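Long-range contact in trans-4-hydroxy-L-proline dehydratase (Clostridioides difficile 70-100-2010, PDB 6VXC), which uses a glycyl radical to dehydrate trans-4-hydroxy-L-proline to (S)-1-pyrroline-5-carboxylate in the anaerobic breakdown of hydroxyproline: residues E87-P101 and L330-P344. Residues are numbered along the deposited sequence; the frame is centred on the assembly and turned at random.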
ATOM      1  N   GLU A  87      -9.124 -14.986 -22.385  1.00 17.37           N
ATOM      2  CA  GLU A  87      -9.581 -13.875 -21.568  1.00 15.22           C
ATOM      3  C   GLU A  87     -11.042 -13.547 -21.828  1.00 14.63           C
ATOM      4  O   GLU A  87     -11.550 -13.687 -22.940  1.00 15.67           O
ATOM      5  CB  GLU A  87      -8.722 -12.638 -21.805  1.00 19.62           C
ATOM      6  CG  GLU A  87      -7.393 -12.725 -21.089  1.00 16.08           C
ATOM      7  CD  GLU A  87      -6.583 -11.452 -21.188  1.00 19.59           C
ATOM      8  OE1 GLU A  87      -6.739 -10.701 -22.181  1.00 17.24           O
ATOM      9  OE2 GLU A  87      -5.791 -11.204 -20.249  1.00 23.82           O
ATOM     10  N   LEU A  88     -11.715 -13.130 -20.766  1.00 15.33           N
ATOM     11  CA  LEU A  88     -12.989 -12.436 -20.829  1.00 16.84           C
ATOM     12  C   LEU A  88     -12.869 -10.962 -20.474  1.00 17.04           C
ATOM     13  O   LEU A  88     -13.644 -10.154 -20.986  1.00 17.47           O
ATOM     14  CB  LEU A  88     -14.006 -13.105 -19.892  1.00 17.05           C
ATOM     15  CG  LEU A  88     -14.494 -14.530 -20.213  1.00 16.60           C
ATOM     16  CD1 LEU A  88     -15.390 -15.085 -19.112  1.00 16.19           C
ATOM     17  CD2 LEU A  88     -15.238 -14.561 -21.543  1.00 18.83           C
ATOM     18  N   ILE A  89     -11.912 -10.605 -19.615  1.00 19.08           N
ATOM     19  CA  ILE A  89     -11.572  -9.221 -19.284  1.00 16.98           C
ATOM     20  C   ILE A  89     -10.213  -8.922 -19.896  1.00 15.50           C
ATOM     21  O   ILE A  89      -9.265  -9.681 -19.681  1.00 15.30           O
ATOM     22  CB  ILE A  89     -11.528  -9.005 -17.757  1.00 18.06           C
ATOM     23  CG1 ILE A  89     -12.861  -9.383 -17.121  1.00 15.81           C
ATOM     24  CG2 ILE A  89     -11.129  -7.545 -17.408  1.00 16.17           C
ATOM     25  CD1 ILE A  89     -14.027  -8.564 -17.623  1.00 14.20           C
ATOM     26  N   VAL A  90     -10.093  -7.794 -20.606  1.00 18.07           N
ATOM     27  CA  VAL A  90      -8.883  -7.489 -21.366  1.00 16.15           C
ATOM     28  C   VAL A  90      -8.248  -6.197 -20.862  1.00 16.67           C
ATOM     29  O   VAL A  90      -8.915  -5.311 -20.310  1.00 16.65           O
ATOM     30  CB  VAL A  90      -9.152  -7.382 -22.887  1.00 17.26           C
ATOM     31  CG1 VAL A  90      -9.718  -8.696 -23.439  1.00 15.32           C
ATOM     32  CG2 VAL A  90     -10.068  -6.207 -23.172  1.00 12.35           C
ATOM     33  N   GLY A  91      -6.938  -6.098 -21.083  1.00 15.83           N
ATOM     34  CA  GLY A  91      -6.141  -4.953 -20.682  1.00 14.32           C
ATOM     35  C   GLY A  91      -4.900  -5.357 -19.901  1.00 17.89           C
ATOM     36  O   GLY A  91      -4.989  -6.080 -18.901  1.00 18.08           O
ATOM     37  N   GLU A  92      -3.734  -4.904 -20.359  1.00 18.49           N
ATOM     38  CA  GLU A  92      -2.455  -5.124 -19.693  1.00 17.77           C
ATOM     39  C   GLU A  92      -1.730  -3.783 -19.592  1.00 16.80           C
ATOM     40  O   GLU A  92      -1.806  -2.966 -20.512  1.00 15.80           O
ATOM     41  CB  GLU A  92      -1.579  -6.140 -20.456  1.00 17.46           C
ATOM     42  CG  GLU A  92      -2.086  -7.594 -20.488  1.00 21.58           C
ATOM     43  CD  GLU A  92      -1.858  -8.357 -19.174  1.00 21.41           C
ATOM     44  OE1 GLU A  92      -0.980  -7.940 -18.384  1.00 18.65           O
ATOM     45  OE2 GLU A  92      -2.550  -9.380 -18.945  1.00 21.27           O
ATOM     46  N   LYS A  93      -1.039  -3.551 -18.471  1.00 13.86           N
ATOM     47  CA  LYS A  93      -0.243  -2.333 -18.354  1.00 12.40           C
ATOM     48  C   LYS A  93       0.891  -2.319 -19.372  1.00 16.32           C
ATOM     49  O   LYS A  93       1.102  -1.317 -20.059  1.00 16.12           O
ATOM     50  CB  LYS A  93       0.317  -2.185 -16.938  1.00 12.61           C
ATOM     51  CG  LYS A  93      -0.709  -1.841 -15.867  1.00 12.99           C
ATOM     52  CD  LYS A  93      -0.087  -1.810 -14.465  1.00 10.72           C
ATOM     53  CE  LYS A  93       0.894  -0.638 -14.305  1.00 13.16           C
ATOM     54  NZ  LYS A  93       1.723  -0.734 -13.072  1.00 13.27           N
ATOM     55  N   GLY A  94       1.632  -3.422 -19.480  1.00 15.41           N
ATOM     56  CA  GLY A  94       2.778  -3.530 -20.356  1.00 20.14           C
ATOM     57  C   GLY A  94       2.495  -4.328 -21.615  1.00 22.59           C
ATOM     58  O   GLY A  94       1.342  -4.527 -22.011  1.00 22.59           O
ATOM     59  N   ASP A  95       3.568  -4.843 -22.223  1.00 23.05           N
ATOM     60  CA  ASP A  95       3.426  -5.573 -23.480  1.00 26.30           C
ATOM     61  C   ASP A  95       2.828  -6.958 -23.269  1.00 25.73           C
ATOM     62  O   ASP A  95       2.209  -7.510 -24.184  1.00 29.60           O
ATOM     63  CB  ASP A  95       4.782  -5.716 -24.179  1.00 23.33           C
ATOM     64  CG  ASP A  95       5.763  -6.608 -23.405  1.00 31.52           C
ATOM     65  OD1 ASP A  95       5.833  -6.509 -22.165  1.00 30.97           O
ATOM     66  OD2 ASP A  95       6.456  -7.435 -24.036  1.00 35.22           O
ATOM     67  N   SER A  96       3.026  -7.543 -22.096  1.00 24.47           N
ATOM     68  CA  SER A  96       2.582  -8.902 -21.824  1.00 22.01           C
ATOM     69  C   SER A  96       2.469  -9.062 -20.319  1.00 20.70           C
ATOM     70  O   SER A  96       2.851  -8.157 -19.563  1.00 25.23           O
ATOM     71  CB  SER A  96       3.545  -9.939 -22.419  1.00 19.62           C
ATOM     72  OG  SER A  96       4.814  -9.843 -21.811  1.00 23.32           O
ATOM     73  N   PRO A  97       1.909 -10.176 -19.852  1.00 20.82           N
ATOM     74  CA  PRO A  97       1.792 -10.393 -18.407  1.00 15.97           C
ATOM     75  C   PRO A  97       3.146 -10.265 -17.719  1.00 19.61           C
ATOM     76  O   PRO A  97       4.155 -10.782 -18.198  1.00 19.19           O
ATOM     77  CB  PRO A  97       1.249 -11.823 -18.312  1.00 17.47           C
ATOM     78  CG  PRO A  97       0.478 -11.998 -19.594  1.00 17.82           C
ATOM     79  CD  PRO A  97       1.263 -11.251 -20.630  1.00 17.90           C
ATOM     80  N   ASN A  98       3.146  -9.602 -16.561  1.00 18.61           N
ATOM     81  CA  ASN A  98       4.338  -9.362 -15.741  1.00 18.08           C
ATOM     82  C   ASN A  98       5.351  -8.436 -16.448  1.00 19.38           C
ATOM     83  O   ASN A  98       6.541  -8.459 -16.060  1.00 15.12           O
ATOM     84  CB  ASN A  98       5.004 -10.678 -15.318  1.00 17.97           C
ATOM     85  CG  ASN A  98       5.433 -10.669 -13.861  1.00 20.21           C
ATOM     86  OD1 ASN A  98       5.183  -9.706 -13.142  1.00 21.82           O
ATOM     87  ND2 ASN A  98       6.051 -11.758 -13.408  1.00 23.06           N
ATOM     88  N   GLY A  99       4.933  -7.683 -17.387  1.00 18.49           N
ATOM     89  CA  GLY A  99       5.749  -6.653 -18.013  1.00 16.26           C
ATOM     90  C   GLY A  99       5.420  -5.296 -17.429  1.00 17.95           C
ATOM     91  O   GLY A  99       4.294  -4.810 -17.559  1.00 20.60           O
ATOM     92  N   ALA A 100       6.386  -4.714 -16.743  1.00 15.11           N
ATOM     93  CA  ALA A 100       6.161  -3.419 -16.110  1.00 15.24           C
ATOM     94  C   ALA A 100       6.552  -2.292 -17.059  1.00 17.11           C
ATOM     95  O   ALA A 100       7.668  -2.299 -17.594  1.00 17.93           O
ATOM     96  CB  ALA A 100       6.968  -3.289 -14.823  1.00 16.51           C
ATOM     97  N   PRO A 101       5.691  -1.309 -17.285  1.00 16.78           N
ATOM     98  CA  PRO A 101       6.137  -0.091 -17.965  1.00 15.32           C
ATOM     99  C   PRO A 101       7.143   0.650 -17.095  1.00 16.36           C
ATOM    100  O   PRO A 101       7.311   0.358 -15.910  1.00 14.25           O
ATOM    101  CB  PRO A 101       4.855   0.726 -18.135  1.00 13.43           C
ATOM    102  CG  PRO A 101       3.733  -0.214 -17.809  1.00 16.19           C
ATOM    103  CD  PRO A 101       4.286  -1.230 -16.871  1.00 13.47           C
ATOM    104  N   LEU A 330     -15.955 -14.595 -13.972  1.00 14.12           N
ATOM    105  CA  LEU A 330     -15.491 -13.258 -14.331  1.00 14.60           C
ATOM    106  C   LEU A 330     -14.562 -12.692 -13.260  1.00 12.48           C
ATOM    107  O   LEU A 330     -13.571 -12.035 -13.580  1.00 15.07           O
ATOM    108  CB  LEU A 330     -16.681 -12.331 -14.578  1.00 12.13           C
ATOM    109  CG  LEU A 330     -17.402 -12.602 -15.898  1.00 13.48           C
ATOM    110  CD1 LEU A 330     -18.776 -11.954 -15.942  1.00 14.25           C
ATOM    111  CD2 LEU A 330     -16.550 -12.128 -17.064  1.00 13.65           C
ATOM    112  N   LEU A 331     -14.862 -12.945 -11.986  1.00 12.60           N
ATOM    113  CA  LEU A 331     -13.993 -12.472 -10.915  1.00 12.36           C
ATOM    114  C   LEU A 331     -12.675 -13.231 -10.872  1.00 12.84           C
ATOM    115  O   LEU A 331     -11.644 -12.646 -10.539  1.00 13.62           O
ATOM    116  CB  LEU A 331     -14.704 -12.568  -9.565  1.00 13.92           C
ATOM    117  CG  LEU A 331     -15.747 -11.474  -9.366  1.00 12.65           C
ATOM    118  CD1 LEU A 331     -16.518 -11.675  -8.093  1.00 10.42           C
ATOM    119  CD2 LEU A 331     -15.069 -10.097  -9.384  1.00 12.60           C
ATOM    120  N   GLU A 332     -12.681 -14.526 -11.191  1.00 15.28           N
ATOM    121  CA  GLU A 332     -11.414 -15.243 -11.297  1.00 13.13           C
ATOM    122  C   GLU A 332     -10.572 -14.668 -12.421  1.00 12.69           C
ATOM    123  O   GLU A 332      -9.352 -14.542 -12.289  1.00 15.38           O
ATOM    124  CB  GLU A 332     -11.655 -16.749 -11.489  1.00 11.92           C
ATOM    125  CG  GLU A 332     -12.118 -17.417 -10.184  1.00 12.62           C
ATOM    126  CD  GLU A 332     -12.349 -18.937 -10.248  1.00 15.73           C
ATOM    127  OE1 GLU A 332     -12.049 -19.585 -11.281  1.00 17.28           O
ATOM    128  OE2 GLU A 332     -12.843 -19.475  -9.228  1.00 16.02           O
ATOM    129  N   CYS A 333     -11.214 -14.274 -13.519  1.00 13.65           N
ATOM    130  CA  CYS A 333     -10.495 -13.569 -14.573  1.00 12.60           C
ATOM    131  C   CYS A 333      -9.899 -12.269 -14.052  1.00 11.52           C
ATOM    132  O   CYS A 333      -8.729 -11.973 -14.305  1.00 13.60           O
ATOM    133  CB  CYS A 333     -11.423 -13.298 -15.764  1.00 12.38           C
ATOM    134  SG  CYS A 333     -11.879 -14.737 -16.760  1.00 17.88           S
ATOM    135  N   LEU A 334     -10.700 -11.475 -13.335  1.00 13.84           N
ATOM    136  CA  LEU A 334     -10.219 -10.234 -12.729  1.00 12.26           C
ATOM    137  C   LEU A 334      -9.015 -10.476 -11.821  1.00 11.76           C
ATOM    138  O   LEU A 334      -8.020  -9.744 -11.883  1.00 12.33           O
ATOM    139  CB  LEU A 334     -11.346  -9.564 -11.945  1.00 12.23           C
ATOM    140  CG  LEU A 334     -10.938  -8.206 -11.349  1.00 10.63           C
ATOM    141  CD1 LEU A 334     -10.422  -7.265 -12.447  1.00  9.00           C
ATOM    142  CD2 LEU A 334     -12.082  -7.567 -10.591  1.00 10.38           C
ATOM    143  N   TRP A 335      -9.105 -11.489 -10.951  1.00 10.57           N
ATOM    144  CA  TRP A 335      -8.003 -11.805 -10.047  1.00 11.63           C
ATOM    145  C   TRP A 335      -6.711 -12.027 -10.819  1.00 12.87           C
ATOM    146  O   TRP A 335      -5.653 -11.492 -10.458  1.00 11.29           O
ATOM    147  CB  TRP A 335      -8.350 -13.045  -9.210  1.00  9.65           C
ATOM    148  CG  TRP A 335      -8.691 -12.734  -7.769  1.00  9.13           C
ATOM    149  CD1 TRP A 335      -8.100 -13.248  -6.670  1.00  7.98           C
ATOM    150  CD2 TRP A 335      -9.676 -11.806  -7.295  1.00  7.95           C
ATOM    151  NE1 TRP A 335      -8.650 -12.715  -5.533  1.00  7.64           N
ATOM    152  CE2 TRP A 335      -9.624 -11.828  -5.888  1.00  8.92           C
ATOM    153  CE3 TRP A 335     -10.612 -10.977  -7.920  1.00  8.85           C
ATOM    154  CZ2 TRP A 335     -10.464 -11.055  -5.094  1.00 10.44           C
ATOM    155  CZ3 TRP A 335     -11.446 -10.193  -7.127  1.00 10.73           C
ATOM    156  CH2 TRP A 335     -11.369 -10.243  -5.733  1.00  8.14           C
ATOM    157  N   VAL A 336      -6.788 -12.799 -11.907  1.00 11.49           N
ATOM    158  CA  VAL A 336      -5.603 -13.049 -12.714  1.00 11.43           C
ATOM    159  C   VAL A 336      -5.072 -11.745 -13.305  1.00 12.05           C
ATOM    160  O   VAL A 336      -3.858 -11.544 -13.392  1.00 13.27           O
ATOM    161  CB  VAL A 336      -5.909 -14.085 -13.814  1.00 12.77           C
ATOM    162  CG1 VAL A 336      -4.763 -14.144 -14.804  1.00 10.78           C
ATOM    163  CG2 VAL A 336      -6.203 -15.468 -13.205  1.00  9.79           C
ATOM    164  N   LYS A 337      -5.966 -10.842 -13.729  1.00 14.22           N
ATOM    165  CA  LYS A 337      -5.504  -9.575 -14.303  1.00 12.14           C
ATOM    166  C   LYS A 337      -4.667  -8.782 -13.303  1.00 14.21           C
ATOM    167  O   LYS A 337      -3.606  -8.253 -13.653  1.00 14.64           O
ATOM    168  CB  LYS A 337      -6.670  -8.728 -14.804  1.00 10.00           C
ATOM    169  CG  LYS A 337      -7.503  -9.356 -15.908  1.00 14.59           C
ATOM    170  CD  LYS A 337      -6.660  -9.752 -17.142  1.00 18.90           C
ATOM    171  CE  LYS A 337      -5.872  -8.622 -17.754  1.00 16.88           C
ATOM    172  NZ  LYS A 337      -5.069  -9.034 -18.965  1.00 15.87           N
ATOM    173  N   PHE A 338      -5.135  -8.682 -12.055  1.00 12.17           N
ATOM    174  CA  PHE A 338      -4.314  -8.070 -11.011  1.00 12.38           C
ATOM    175  C   PHE A 338      -2.951  -8.756 -10.921  1.00 13.07           C
ATOM    176  O   PHE A 338      -1.908  -8.096 -10.859  1.00 14.63           O
ATOM    177  CB  PHE A 338      -5.016  -8.157  -9.654  1.00  9.83           C
ATOM    178  CG  PHE A 338      -6.111  -7.150  -9.434  1.00  9.76           C
ATOM    179  CD1 PHE A 338      -5.820  -5.830  -9.139  1.00  9.36           C
ATOM    180  CD2 PHE A 338      -7.450  -7.555  -9.439  1.00  9.26           C
ATOM    181  CE1 PHE A 338      -6.831  -4.922  -8.891  1.00  9.31           C
ATOM    182  CE2 PHE A 338      -8.461  -6.657  -9.202  1.00  9.60           C
ATOM    183  CZ  PHE A 338      -8.160  -5.338  -8.925  1.00 10.18           C
ATOM    184  N   ASN A 339      -2.944 -10.093 -10.901  1.00 11.90           N
ATOM    185  CA  ASN A 339      -1.706 -10.841 -10.729  1.00 12.94           C
ATOM    186  C   ASN A 339      -0.764 -10.710 -11.917  1.00 11.95           C
ATOM    187  O   ASN A 339       0.417 -11.042 -11.780  1.00 14.57           O
ATOM    188  CB  ASN A 339      -1.995 -12.329 -10.473  1.00 11.11           C
ATOM    189  CG  ASN A 339      -0.796 -13.056  -9.870  1.00 13.26           C
ATOM    190  OD1 ASN A 339      -0.397 -12.781  -8.737  1.00 14.98           O
ATOM    191  ND2 ASN A 339      -0.244 -14.005 -10.607  1.00 13.04           N
ATOM    192  N   ASN A 340      -1.258 -10.251 -13.067  1.00 11.92           N
ATOM    193  CA  ASN A 340      -0.417  -9.978 -14.225  1.00 14.15           C
ATOM    194  C   ASN A 340       0.308  -8.628 -14.164  1.00 13.71           C
ATOM    195  O   ASN A 340       1.157  -8.392 -15.027  1.00 14.47           O
ATOM    196  CB  ASN A 340      -1.258 -10.016 -15.520  1.00 12.12           C
ATOM    197  CG  ASN A 340      -1.614 -11.435 -15.956  1.00 14.69           C
ATOM    198  OD1 ASN A 340      -1.147 -12.407 -15.381  1.00 16.24           O
ATOM    199  ND2 ASN A 340      -2.428 -11.545 -16.995  1.00 16.13           N
ATOM    200  N   GLN A 341       0.020  -7.763 -13.183  1.00 13.99           N
ATOM    201  CA  GLN A 341       0.606  -6.414 -13.099  1.00 13.51           C
ATOM    202  C   GLN A 341       1.517  -6.275 -11.882  1.00 12.23           C
ATOM    203  O   GLN A 341       1.042  -5.945 -10.780  1.00 15.19           O
ATOM    204  CB  GLN A 341      -0.483  -5.331 -13.046  1.00 13.00           C
ATOM    205  CG  GLN A 341      -1.734  -5.611 -13.896  1.00 12.04           C
ATOM    206  CD  GLN A 341      -1.416  -5.886 -15.350  1.00 13.81           C
ATOM    207  OE1 GLN A 341      -0.596  -5.205 -15.970  1.00 16.16           O
ATOM    208  NE2 GLN A 341      -2.085  -6.885 -15.910  1.00 15.12           N
ATOM    209  N   PRO A 342       2.823  -6.450 -12.031  1.00 12.97           N
ATOM    210  CA  PRO A 342       3.728  -6.161 -10.913  1.00 12.13           C
ATOM    211  C   PRO A 342       3.799  -4.666 -10.635  1.00 11.22           C
ATOM    212  O   PRO A 342       3.491  -3.830 -11.482  1.00 12.06           O
ATOM    213  CB  PRO A 342       5.080  -6.688 -11.411  1.00 11.88           C
ATOM    214  CG  PRO A 342       4.992  -6.526 -12.901  1.00 12.43           C
ATOM    215  CD  PRO A 342       3.553  -6.845 -13.244  1.00 11.27           C
ATOM    216  N   ALA A 343       4.201  -4.338  -9.418  1.00 10.80           N
ATOM    217  CA  ALA A 343       4.643  -2.984  -9.129  1.00 14.68           C
ATOM    218  C   ALA A 343       5.892  -2.700  -9.962  1.00 13.99           C
ATOM    219  O   ALA A 343       6.808  -3.522  -9.978  1.00 14.97           O
ATOM    220  CB  ALA A 343       4.940  -2.824  -7.636  1.00 11.59           C
ATOM    221  N   PRO A 344       5.946  -1.589 -10.694  1.00 14.91           N
ATOM    222  CA  PRO A 344       7.115  -1.339 -11.539  1.00 14.86           C
ATOM    223  C   PRO A 344       8.385  -1.317 -10.729  1.00 16.43           C
ATOM    224  O   PRO A 344       8.373  -1.036  -9.514  1.00 18.04           O
ATOM    225  CB  PRO A 344       6.803   0.028 -12.171  1.00 16.60           C
ATOM    226  CG  PRO A 344       5.316   0.064 -12.231  1.00 15.48           C
ATOM    227  CD  PRO A 344       4.864  -0.628 -10.957  1.00 13.93           C
TER
HETATM  228  O   HOH W   1      -5.396  -8.243 -22.101  1.00 16.78           O
HETATM  229  O   HOH W   2       0.782  -2.531 -10.872  1.00 14.93           O
HETATM  230  O   HOH W   3       3.373  -2.776 -13.941  1.00 15.39           O
HETATM  231  O   HOH W   4       2.131  -4.763 -15.751  1.00 14.74           O
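Lys337 reaches from the helix into segment 87-101 and ends between Glu87 and Glu92. Its CB points at that segment. Lys337 CG lies 4.3 Å from Ile89 CG2, and CD passes near the carbonyl O of Ile89. Lys337 CE then runs 2.9 Å from Gly91 O. The chain bends twice, at chi2 and chi3 (both -56°), before straightening into its amine. Lys337 NZ forms two salt bridges: 2.6 Å to Glu87 OE2, on the syn side but tilted out of the carboxylate plane, and 2.5 Å to Glu92 OE2, from above the carboxylate plane. This buried salt-bridge network probably favours the charged forms of both acids. It joins a long loop to a helix more than 200 residues on, within the pyruvate formate lyase-like part of the chain and away from the annotated radical and active-site residues. Water 1 joins Glu87 OE1 to the Gly91 amide.

Glu92 is also held by the side-chain amides of Asn340 and Gln341. Asn340 ND2 donates to the syn lone pair of Glu92 OE2 (2.9 Å). Gln341 NE2 donates to Glu92 OE1 from above the plane, and also to Lys337 O at 3.0 Å. Gln341 OE1 then accepts from Lys93 N, which stands above the carbonyl plane. Asn340 OD1 turns instead to Ser36.

Asn98 N donates to Asn340 O (2.8 Å), at the type II turn from Ser96 to Gly99. Asn98 OD1 lies over the face of the Pro342 ring, nearest CG and CD, while its ND2 bonds Ala39 O. Leu88 CD1 lies 3.8 Å from Leu330 CD2.

The first part of segment 87-101 runs beside helix 324-339, and its later part packs on 340-344. Helix 27-38 adds Leu32 beside Glu87 and Cys333, and helix 276-293 places Trp284 on Lys337. Strand 99-101 pairs in parallel with strand 42-44.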